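Local coordinates for protein sugar phosphate isomerase/epimerase (Parabacteroides distasonis, PDB 3L23) that binds a magnesium ion inside a xylose isomerase-like TIM barrel and probably acts as an isomerase or epimerase on a sugar or sugar phosphate, at residues K13-L22 with V38-A49; L26-R36 with F64-L73. All coordinates share one frame; numbering follows the deposited sequence.

Contact 1: residues K13-L22 with V38-A49. With EDO (1,2-ethanediol), chain F.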
loop_
_atom_site.group_PDB
_atom_site.type_symbol
_atom_site.label_atom_id
_atom_site.label_comp_id
_atom_site.label_asym_id
_atom_site.label_seq_id
_atom_site.Cartn_x
_atom_site.Cartn_y
_atom_site.Cartn_z
ATOM N N LYS A 13 -11.303 10.707 15.945
ATOM C CA LYS A 13 -10.553 9.510 15.596
ATOM C C LYS A 13 -9.499 9.879 14.589
ATOM O O LYS A 13 -9.750 10.760 13.752
ATOM C CB LYS A 13 -11.490 8.467 15.007
ATOM C CG LYS A 13 -12.586 8.022 15.957
ATOM C CD LYS A 13 -13.396 6.847 15.429
ATOM C CE LYS A 13 -14.679 6.620 16.217
ATOM N NZ LYS A 13 -15.464 5.397 15.778
ATOM N N GLU A 14 -8.337 9.222 14.672
ATOM C CA GLU A 14 -7.279 9.362 13.695
ATOM C C GLU A 14 -7.575 8.417 12.549
ATOM O O GLU A 14 -7.638 7.204 12.767
ATOM C CB GLU A 14 -5.967 8.959 14.304
ATOM C CG GLU A 14 -5.431 9.959 15.270
ATOM C CD GLU A 14 -4.165 10.559 14.731
ATOM O OE1 GLU A 14 -4.244 11.421 13.794
ATOM O OE2 GLU A 14 -3.088 10.109 15.236
ATOM N N ILE A 15 -7.723 8.950 11.340
ATOM C CA ILE A 15 -8.056 8.158 10.164
ATOM C C ILE A 15 -7.127 8.483 9.011
ATOM O O ILE A 15 -6.914 9.648 8.696
ATOM C CB ILE A 15 -9.571 8.364 9.695
ATOM C CG1 ILE A 15 -10.556 8.223 10.867
ATOM C CG2 ILE A 15 -9.953 7.396 8.599
ATOM C CD1 ILE A 15 -12.002 8.597 10.560
ATOM N N GLY A 16 -6.552 7.445 8.406
ATOM C CA GLY A 16 -5.718 7.627 7.253
ATOM C C GLY A 16 -6.443 7.451 5.955
ATOM O O GLY A 16 -7.435 6.696 5.879
ATOM N N LEU A 17 -5.921 8.091 4.897
ATOM C CA LEU A 17 -6.446 7.961 3.528
ATOM C C LEU A 17 -5.343 7.687 2.514
ATOM O O LEU A 17 -4.341 8.427 2.456
ATOM C CB LEU A 17 -7.159 9.244 3.071
ATOM C CG LEU A 17 -7.913 9.299 1.746
ATOM C CD1 LEU A 17 -9.026 8.222 1.617
ATOM C CD2 LEU A 17 -8.495 10.712 1.459
ATOM N N GLN A 18 -5.544 6.669 1.680
ATOM C CA GLN A 18 -4.691 6.457 0.525
ATOM C C GLN A 18 -5.277 7.366 -0.555
ATOM O O GLN A 18 -6.413 7.181 -1.040
ATOM C CB GLN A 18 -4.654 4.977 0.140
ATOM C CG GLN A 18 -4.186 4.624 -1.250
ATOM C CD GLN A 18 -2.912 5.302 -1.693
ATOM O OE1 GLN A 18 -2.962 6.197 -2.519
ATOM N NE2 GLN A 18 -1.753 4.862 -1.164
ATOM N N ILE A 19 -4.514 8.382 -0.925
ATOM C CA ILE A 19 -5.065 9.422 -1.791
ATOM C C ILE A 19 -5.460 8.980 -3.209
ATOM O O ILE A 19 -6.214 9.699 -3.897
ATOM C CB ILE A 19 -4.126 10.659 -1.888
ATOM C CG1 ILE A 19 -2.821 10.346 -2.620
ATOM C CG2 ILE A 19 -3.843 11.221 -0.475
ATOM C CD1 ILE A 19 -1.853 11.597 -2.767
ATOM N N TYR A 20 -4.966 7.838 -3.668
ATOM C CA TYR A 20 -5.398 7.322 -4.970
ATOM C C TYR A 20 -6.922 7.118 -5.000
ATOM O O TYR A 20 -7.527 7.150 -6.038
ATOM C CB TYR A 20 -4.710 5.984 -5.238
ATOM C CG TYR A 20 -4.800 5.450 -6.642
ATOM C CD1 TYR A 20 -4.124 6.057 -7.679
ATOM C CD2 TYR A 20 -5.457 4.269 -6.902
ATOM C CE1 TYR A 20 -4.170 5.531 -8.966
ATOM C CE2 TYR A 20 -5.516 3.739 -8.169
ATOM C CZ TYR A 20 -4.874 4.357 -9.192
ATOM O OH TYR A 20 -4.906 3.810 -10.471
ATOM N N SER A 21 -7.513 6.961 -3.831
ATOM C CA SER A 21 -8.963 6.855 -3.684
ATOM C C SER A 21 -9.708 8.008 -4.327
ATOM O O SER A 21 -10.823 7.833 -4.786
ATOM C CB SER A 21 -9.339 6.831 -2.197
ATOM O OG SER A 21 -8.687 5.736 -1.542
ATOM N N LEU A 22 -9.100 9.183 -4.342
ATOM C CA LEU A 22 -9.712 10.375 -4.920
ATOM C C LEU A 22 -9.433 10.575 -6.405
ATOM O O LEU A 22 -10.026 11.434 -7.038
ATOM C CB LEU A 22 -9.217 11.591 -4.142
ATOM C CG LEU A 22 -9.562 11.597 -2.652
ATOM C CD1 LEU A 22 -8.760 12.705 -1.964
ATOM C CD2 LEU A 22 -11.034 11.790 -2.456
ATOM N N VAL A 38 -10.445 17.067 2.483
ATOM C CA VAL A 38 -9.994 15.800 3.059
ATOM C C VAL A 38 -9.974 15.877 4.603
ATOM O O VAL A 38 -10.527 15.014 5.279
ATOM C CB VAL A 38 -8.615 15.381 2.514
ATOM C CG1 VAL A 38 -8.043 14.224 3.306
ATOM C CG2 VAL A 38 -8.753 15.016 1.021
ATOM N N LYS A 39 -9.386 16.943 5.122
ATOM C CA LYS A 39 -9.389 17.187 6.554
ATOM C C LYS A 39 -10.817 17.294 7.082
ATOM O O LYS A 39 -11.156 16.674 8.083
ATOM C CB LYS A 39 -8.624 18.469 6.916
ATOM C CG LYS A 39 -8.574 18.738 8.423
ATOM C CD LYS A 39 -7.628 17.797 9.164
ATOM C CE LYS A 39 -7.579 18.203 10.651
ATOM N NZ LYS A 39 -6.429 17.560 11.328
ATOM N N ASP A 40 -11.668 18.059 6.402
ATOM C CA ASP A 40 -13.044 18.276 6.871
ATOM C C ASP A 40 -13.877 17.001 6.888
ATOM O O ASP A 40 -14.816 16.901 7.681
ATOM C CB ASP A 40 -13.744 19.355 6.033
ATOM C CG ASP A 40 -13.170 20.755 6.257
ATOM O OD1 ASP A 40 -12.484 20.991 7.286
ATOM O OD2 ASP A 40 -13.445 21.654 5.411
HETATM N N MSE A 41 -13.558 16.057 6.012
HETATM C CA MSE A 41 -14.223 14.742 5.998
HETATM C C MSE A 41 -13.806 13.847 7.178
HETATM O O MSE A 41 -14.434 12.803 7.401
HETATM C CB MSE A 41 -13.959 14.008 4.656
HETATM C CG MSE A 41 -14.615 14.669 3.468
HETATM SE SE MSE A 41 -14.475 13.548 1.895
HETATM C CE MSE A 41 -12.603 13.748 1.499
ATOM N N GLY A 42 -12.760 14.229 7.903
ATOM C CA GLY A 42 -12.344 13.523 9.122
ATOM C C GLY A 42 -11.039 12.764 9.019
ATOM O O GLY A 42 -10.720 11.989 9.910
ATOM N N TYR A 43 -10.278 12.978 7.944
ATOM C CA TYR A 43 -8.989 12.333 7.767
ATOM C C TYR A 43 -7.861 13.176 8.344
ATOM O O TYR A 43 -7.893 14.375 8.262
ATOM C CB TYR A 43 -8.716 12.077 6.275
ATOM C CG TYR A 43 -9.687 11.110 5.672
ATOM C CD1 TYR A 43 -9.524 9.736 5.847
ATOM C CD2 TYR A 43 -10.824 11.543 4.990
ATOM C CE1 TYR A 43 -10.435 8.840 5.337
ATOM C CE2 TYR A 43 -11.761 10.603 4.471
ATOM C CZ TYR A 43 -11.526 9.251 4.629
ATOM O OH TYR A 43 -12.408 8.279 4.144
ATOM N N SER A 44 -6.824 12.524 8.870
ATOM C CA SER A 44 -5.668 13.242 9.403
ATOM C C SER A 44 -4.298 12.829 8.860
ATOM O O SER A 44 -3.330 13.588 8.982
ATOM C CB SER A 44 -5.673 13.053 10.921
ATOM O OG SER A 44 -5.585 11.656 11.182
ATOM N N LYS A 45 -4.239 11.632 8.289
ATOM C CA LYS A 45 -3.033 10.991 7.831
ATOM C C LYS A 45 -3.161 10.562 6.367
ATOM O O LYS A 45 -4.195 10.026 5.944
ATOM C CB LYS A 45 -2.742 9.757 8.721
ATOM C CG LYS A 45 -2.389 10.138 10.148
ATOM C CD LYS A 45 -2.630 9.023 11.163
ATOM C CE LYS A 45 -1.656 7.862 11.013
ATOM N NZ LYS A 45 -1.765 6.872 12.184
ATOM N N LEU A 46 -2.115 10.786 5.588
ATOM C CA LEU A 46 -2.121 10.466 4.154
ATOM C C LEU A 46 -1.101 9.404 3.799
ATOM O O LEU A 46 -0.023 9.399 4.361
ATOM C CB LEU A 46 -1.789 11.689 3.343
ATOM C CG LEU A 46 -2.744 12.875 3.497
ATOM C CD1 LEU A 46 -2.228 14.029 2.609
ATOM C CD2 LEU A 46 -4.219 12.524 3.202
ATOM N N GLU A 47 -1.486 8.503 2.900
ATOM C CA GLU A 47 -0.549 7.675 2.180
ATOM C C GLU A 47 -0.626 8.148 0.739
ATOM O O GLU A 47 -1.731 8.205 0.138
ATOM C CB GLU A 47 -0.919 6.226 2.275
ATOM C CG GLU A 47 0.088 5.295 1.559
ATOM C CD GLU A 47 -0.310 3.864 1.800
ATOM O OE1 GLU A 47 -1.373 3.462 1.258
ATOM O OE2 GLU A 47 0.411 3.164 2.555
ATOM N N LEU A 48 0.538 8.516 0.195
ATOM C CA LEU A 48 0.638 9.058 -1.156
ATOM C C LEU A 48 0.517 7.972 -2.233
ATOM O O LEU A 48 0.707 6.780 -1.967
ATOM C CB LEU A 48 1.980 9.768 -1.331
ATOM C CG LEU A 48 2.386 10.814 -0.308
ATOM C CD1 LEU A 48 3.799 11.348 -0.635
ATOM C CD2 LEU A 48 1.336 11.947 -0.252
ATOM N N ALA A 49 0.161 8.419 -3.430
ATOM C CA ALA A 49 0.292 7.652 -4.647
ATOM C C ALA A 49 0.745 8.656 -5.649
ATOM O O ALA A 49 0.587 9.873 -5.439
ATOM C CB ALA A 49 -1.023 7.060 -5.080
HETATM C C1 EDO F . -4.905 5.754 10.950
HETATM O O1 EDO F . -3.573 5.492 10.460
HETATM C C2 EDO F . -5.039 5.297 12.392
HETATM O O2 EDO F . -4.160 6.091 13.170
HETATM O O HOH W 1 -8.640 11.770 11.585
HETATM O O HOH W 2 -12.300 12.202 12.684
HETATM O O HOH W 3 -0.988 8.609 14.678
#
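Strands 16-18 and 45-52 are neighbouring parallel staves of a xylose isomerase-like TIM barrel, the two ends of a beta-alpha-beta crossover through helix 31-40. Their backbones pair Gly-16 with Lys-45, Leu-17 with Leu-46 and Gln-18 with Glu-47. Leu-17 N donates to Lys-45 O (2.8 Å), Leu-17 O takes Glu-47 N, and Ile-19 N closes the ladder on Glu-47 O. Before it, Ile-15 O accepts Ser-44 N at 2.9 Å and, weakly, Lys-45 N.

Toward the barrel interior, Gln-18 crosses Glu-47. With CG opposite the backbone N (chi1 161°) and a bend at chi2, its amide splits its work: NE2 gives one hydrogen to Glu-47 OE1 (2.8 Å), on the anti side, and one to Leu-48 O, while OE1 receives Tyr-20 N in the carbonyl plane. An amide suits this place because it both donates and accepts. Glu-47 OE1 also bonds His-242, a magnesium ligand, so Gln-18 probably helps position a second-shell carboxylate.

On the helix side, Leu-17 lies over a face of the Tyr-43 ring, CD2 4.2 Å above its centre, and the same methyl meets Val-38 CG1. Gly-42 forms a Schellman motif after helix 31-40; at its positive phi (110°) a CB would be jammed against the preceding carbonyl O, so glycine fits. Near the strand starts, Lys-45 NZ binds both oxygens of an ethanediol, besides its salt bridge to Asp-271, and Ser-44 OG donates to Glu-14 OE1 at 2.9 Å, 33° out of the carboxylate plane.

Contact 2: residues L26-R36 with F64-L73; sequences LYKGDVAANLR and FKKMAEDAGL
Apolar packing joins helix 31-36 to helix 64-70, whose axes approach to 8.8 Å at 42°, and Leu-35 is its central side chain. With CG opposite the carbonyl carbon (chi1 -75°), Leu-35 leans toward the other helix, and the branch at CG gives each methyl its own partner: CD1 rests on Met-67 CB at 3.7 Å, close to the backbone of Ala-68, while CD2 meets Leu-73 CD1 at 3.9 Å. A branched leucine can serve both at once. The small Ala-71 allows close approach where the helix ends, its CB lying 3.7 Å from Leu-35 O and also touching CG of Arg-36. Met-67, a selenomethionine here, crosses Leu-35 at about a right angle; its chain runs out straight to SE, which lies beside Ala-32, 4.0 Å from CB, and the bend at the last bond carries CE toward Val-31 CG1.

The aromatic contacts lie at the other end. Phe-64 CE2 lies 3.8 Å from Tyr-27 OH, the two side chains crossing nearly perpendicularly. Leu-26 CD2 reaches the edge of the Phe-64 ring.

Polar groups mainly shape each segment separately. Asp-30 is the N-cap, its OD1 accepting Ala-33 N, and the Asn-34 amide ties down the preceding loop by donating both hydrogens, to Leu-26 O and Lys-28 O. Gly-72 ends the second helix in a Schellman motif. Between the helices, one water donates to Met-67 O at 2.7 Å and weakly to Ala-32 O.

Beneath this pair runs the barrel sheet: Ala-68 and Leu-73 sit on Leu-46 of strand 45-52, and Phe-64 on Leu-48. The short strand 59-60, beside the barrel strands, adds Val-59 against Tyr-27, Phe-64 and Met-67.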
loop_
_atom_site.group_PDB
_atom_site.type_symbol
_atom_site.label_atom_id
_atom_site.label_comp_id
_atom_site.label_asym_id
_atom_site.label_seq_id
_atom_site.Cartn_x
_atom_site.Cartn_y
_atom_site.Cartn_z
ATOM N N LEU A 26 -8.707 14.974 -6.620
ATOM C CA LEU A 26 -7.786 15.683 -5.743
ATOM C C LEU A 26 -7.046 16.805 -6.474
ATOM O O LEU A 26 -6.731 17.826 -5.872
ATOM C CB LEU A 26 -6.793 14.722 -5.117
ATOM C CG LEU A 26 -5.768 15.320 -4.116
ATOM C CD1 LEU A 26 -6.465 16.072 -2.997
ATOM C CD2 LEU A 26 -4.800 14.203 -3.619
ATOM N N TYR A 27 -6.758 16.634 -7.760
ATOM C CA TYR A 27 -5.961 17.595 -8.494
ATOM C C TYR A 27 -6.764 18.540 -9.389
ATOM O O TYR A 27 -6.190 19.436 -10.025
ATOM C CB TYR A 27 -4.882 16.852 -9.304
ATOM C CG TYR A 27 -3.965 16.058 -8.431
ATOM C CD1 TYR A 27 -2.886 16.659 -7.784
ATOM C CD2 TYR A 27 -4.180 14.701 -8.217
ATOM C CE1 TYR A 27 -2.042 15.924 -6.959
ATOM C CE2 TYR A 27 -3.366 13.965 -7.363
ATOM C CZ TYR A 27 -2.290 14.575 -6.750
ATOM O OH TYR A 27 -1.490 13.813 -5.936
ATOM N N LYS A 28 -8.091 18.382 -9.412
ATOM C CA LYS A 28 -8.970 19.249 -10.192
ATOM C C LYS A 28 -9.379 20.474 -9.387
ATOM O O LYS A 28 -9.896 20.354 -8.291
ATOM C CB LYS A 28 -10.220 18.483 -10.636
ATOM C CG LYS A 28 -11.283 19.349 -11.289
ATOM N N GLY A 29 -9.187 21.646 -9.956
ATOM C CA GLY A 29 -9.566 22.897 -9.290
ATOM C C GLY A 29 -8.442 23.414 -8.388
ATOM O O GLY A 29 -7.314 23.593 -8.824
ATOM N N ASP A 30 -8.758 23.591 -7.108
ATOM C CA ASP A 30 -7.888 24.196 -6.110
ATOM C C ASP A 30 -7.416 23.060 -5.211
ATOM O O ASP A 30 -8.165 22.625 -4.341
ATOM C CB ASP A 30 -8.731 25.237 -5.349
ATOM C CG ASP A 30 -8.016 25.892 -4.168
ATOM O OD1 ASP A 30 -6.926 25.489 -3.759
ATOM O OD2 ASP A 30 -8.612 26.834 -3.605
ATOM N N VAL A 31 -6.195 22.585 -5.428
ATOM C CA VAL A 31 -5.657 21.472 -4.652
ATOM C C VAL A 31 -5.607 21.757 -3.145
ATOM O O VAL A 31 -5.907 20.877 -2.337
ATOM C CB VAL A 31 -4.263 21.061 -5.144
ATOM C CG1 VAL A 31 -3.787 19.846 -4.402
ATOM C CG2 VAL A 31 -4.329 20.773 -6.631
ATOM N N ALA A 32 -5.262 22.981 -2.766
ATOM C CA ALA A 32 -5.253 23.355 -1.348
ATOM C C ALA A 32 -6.633 23.211 -0.727
ATOM O O ALA A 32 -6.761 22.609 0.369
ATOM C CB ALA A 32 -4.724 24.778 -1.156
ATOM N N ALA A 33 -7.668 23.699 -1.419
ATOM C CA ALA A 33 -9.049 23.532 -0.943
ATOM C C ALA A 33 -9.474 22.071 -0.913
ATOM O O ALA A 33 -10.207 21.629 0.019
ATOM C CB ALA A 33 -10.035 24.343 -1.786
ATOM N N ASN A 34 -9.043 21.292 -1.907
ATOM C CA ASN A 34 -9.345 19.854 -1.914
ATOM C C ASN A 34 -8.725 19.124 -0.729
ATOM O O ASN A 34 -9.345 18.235 -0.159
ATOM C CB ASN A 34 -8.933 19.187 -3.228
ATOM C CG ASN A 34 -9.685 19.758 -4.417
ATOM O OD1 ASN A 34 -10.707 20.424 -4.244
ATOM N ND2 ASN A 34 -9.133 19.597 -5.621
ATOM N N LEU A 35 -7.507 19.508 -0.353
ATOM C CA LEU A 35 -6.835 18.910 0.805
ATOM C C LEU A 35 -7.550 19.341 2.104
ATOM O O LEU A 35 -7.705 18.530 3.031
ATOM C CB LEU A 35 -5.351 19.252 0.818
ATOM C CG LEU A 35 -4.510 18.487 -0.208
ATOM C CD1 LEU A 35 -3.155 19.224 -0.519
ATOM C CD2 LEU A 35 -4.300 17.058 0.261
ATOM N N ARG A 36 -8.010 20.580 2.160
ATOM C CA ARG A 36 -8.878 21.025 3.263
ATOM C C ARG A 36 -10.156 20.197 3.366
ATOM O O ARG A 36 -10.606 19.868 4.491
ATOM C CB ARG A 36 -9.213 22.509 3.159
ATOM C CG ARG A 36 -8.014 23.409 3.405
ATOM C CD ARG A 36 -8.416 24.850 3.660
ATOM N NE ARG A 36 -9.110 25.508 2.546
ATOM C CZ ARG A 36 -8.510 26.144 1.533
ATOM N NH1 ARG A 36 -7.195 26.250 1.435
ATOM N NH2 ARG A 36 -9.258 26.709 0.610
ATOM N N PHE A 64 3.347 20.117 -2.325
ATOM C CA PHE A 64 2.260 19.250 -1.916
ATOM C C PHE A 64 2.295 19.029 -0.398
ATOM O O PHE A 64 1.278 19.166 0.284
ATOM C CB PHE A 64 2.332 17.890 -2.635
ATOM C CG PHE A 64 1.166 16.989 -2.351
ATOM C CD1 PHE A 64 1.142 16.174 -1.229
ATOM C CD2 PHE A 64 0.080 16.928 -3.212
ATOM C CE1 PHE A 64 0.085 15.338 -0.970
ATOM C CE2 PHE A 64 -0.978 16.079 -2.959
ATOM C CZ PHE A 64 -0.993 15.304 -1.825
ATOM N N LYS A 65 3.463 18.725 0.129
ATOM C CA LYS A 65 3.640 18.557 1.569
ATOM C C LYS A 65 3.150 19.783 2.347
ATOM O O LYS A 65 2.406 19.636 3.305
ATOM C CB LYS A 65 5.101 18.266 1.887
ATOM C CG LYS A 65 5.384 17.992 3.371
ATOM C CD LYS A 65 6.889 17.743 3.556
ATOM C CE LYS A 65 7.251 17.351 5.004
ATOM N NZ LYS A 65 7.192 18.505 5.910
ATOM N N LYS A 66 3.562 20.978 1.928
ATOM C CA LYS A 66 3.129 22.192 2.591
ATOM C C LYS A 66 1.619 22.344 2.517
ATOM O O LYS A 66 1.000 22.713 3.522
ATOM C CB LYS A 66 3.854 23.456 2.056
ATOM C CG LYS A 66 3.289 24.763 2.724
ATOM C CD LYS A 66 4.126 25.962 2.728
ATOM C CE LYS A 66 3.389 27.131 3.484
ATOM N NZ LYS A 66 2.865 26.751 4.867
HETATM N N MSE A 67 1.005 22.087 1.360
HETATM C CA MSE A 67 -0.465 22.257 1.264
HETATM C C MSE A 67 -1.194 21.259 2.168
HETATM O O MSE A 67 -2.176 21.587 2.803
HETATM C CB MSE A 67 -0.943 22.178 -0.199
HETATM C CG MSE A 67 -0.511 23.374 -1.024
HETATM SE SE MSE A 67 -1.338 23.407 -2.791
HETATM C CE MSE A 67 -0.184 22.114 -3.645
ATOM N N ALA A 68 -0.686 20.044 2.222
ATOM C CA ALA A 68 -1.273 18.999 3.061
ATOM C C ALA A 68 -1.166 19.397 4.540
ATOM O O ALA A 68 -2.104 19.311 5.312
ATOM C CB ALA A 68 -0.564 17.696 2.814
ATOM N N GLU A 69 0.009 19.840 4.926
ATOM C CA GLU A 69 0.253 20.228 6.307
ATOM C C GLU A 69 -0.523 21.459 6.692
ATOM O O GLU A 69 -1.060 21.509 7.783
ATOM C CB GLU A 69 1.752 20.377 6.556
ATOM C CG GLU A 69 2.407 19.040 6.690
ATOM C CD GLU A 69 3.926 19.024 6.797
ATOM O OE1 GLU A 69 4.591 20.079 6.825
ATOM O OE2 GLU A 69 4.470 17.902 6.839
ATOM N N ASP A 70 -0.630 22.442 5.801
ATOM C CA ASP A 70 -1.446 23.611 6.092
ATOM C C ASP A 70 -2.908 23.243 6.300
ATOM O O ASP A 70 -3.623 23.976 6.979
ATOM C CB ASP A 70 -1.370 24.650 4.971
ATOM C CG ASP A 70 -0.037 25.399 4.926
ATOM O OD1 ASP A 70 0.797 25.290 5.861
ATOM O OD2 ASP A 70 0.169 26.109 3.919
ATOM N N ALA A 71 -3.360 22.151 5.676
ATOM C CA ALA A 71 -4.732 21.632 5.835
ATOM C C ALA A 71 -4.915 20.802 7.082
ATOM O O ALA A 71 -6.009 20.287 7.306
ATOM C CB ALA A 71 -5.155 20.777 4.603
ATOM N N GLY A 72 -3.857 20.597 7.849
ATOM C CA GLY A 72 -3.922 19.749 9.038
ATOM C C GLY A 72 -3.683 18.286 8.822
ATOM O O GLY A 72 -4.044 17.474 9.684
ATOM N N LEU A 73 -3.091 17.919 7.677
ATOM C CA LEU A 73 -2.849 16.548 7.330
ATOM C C LEU A 73 -1.368 16.227 7.466
ATOM O O LEU A 73 -0.515 17.120 7.351
ATOM C CB LEU A 73 -3.298 16.270 5.878
ATOM C CG LEU A 73 -4.767 16.567 5.542
ATOM C CD1 LEU A 73 -5.002 16.518 4.042
ATOM C CD2 LEU A 73 -5.701 15.578 6.253
HETATM O O HOH W 4 -4.112 23.389 2.192
#

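The two contacts adjoin on one flank of the TIM barrel, their centres about 11 Å apart, and share helix 31-40. Along the chain their segments alternate, 13-22, 26-36, 38-49, 64-73, as successive beta-alpha units require: contact 1 pairs two parallel strands, and contact 2 packs the helices that follow them. Direct touches join the layers: Lys-39 NZ probably hydrogen-bonds Gly-72 O, Leu-73 CD2 lies against Tyr-43 O, and Leu-48 CD2 meets Phe-64 CE1. The pairing of 13-22 with 38-49 reaches inward to the second shell of the magnesium site, whereas the helix pair lies away from it, in the barrel's outer layer.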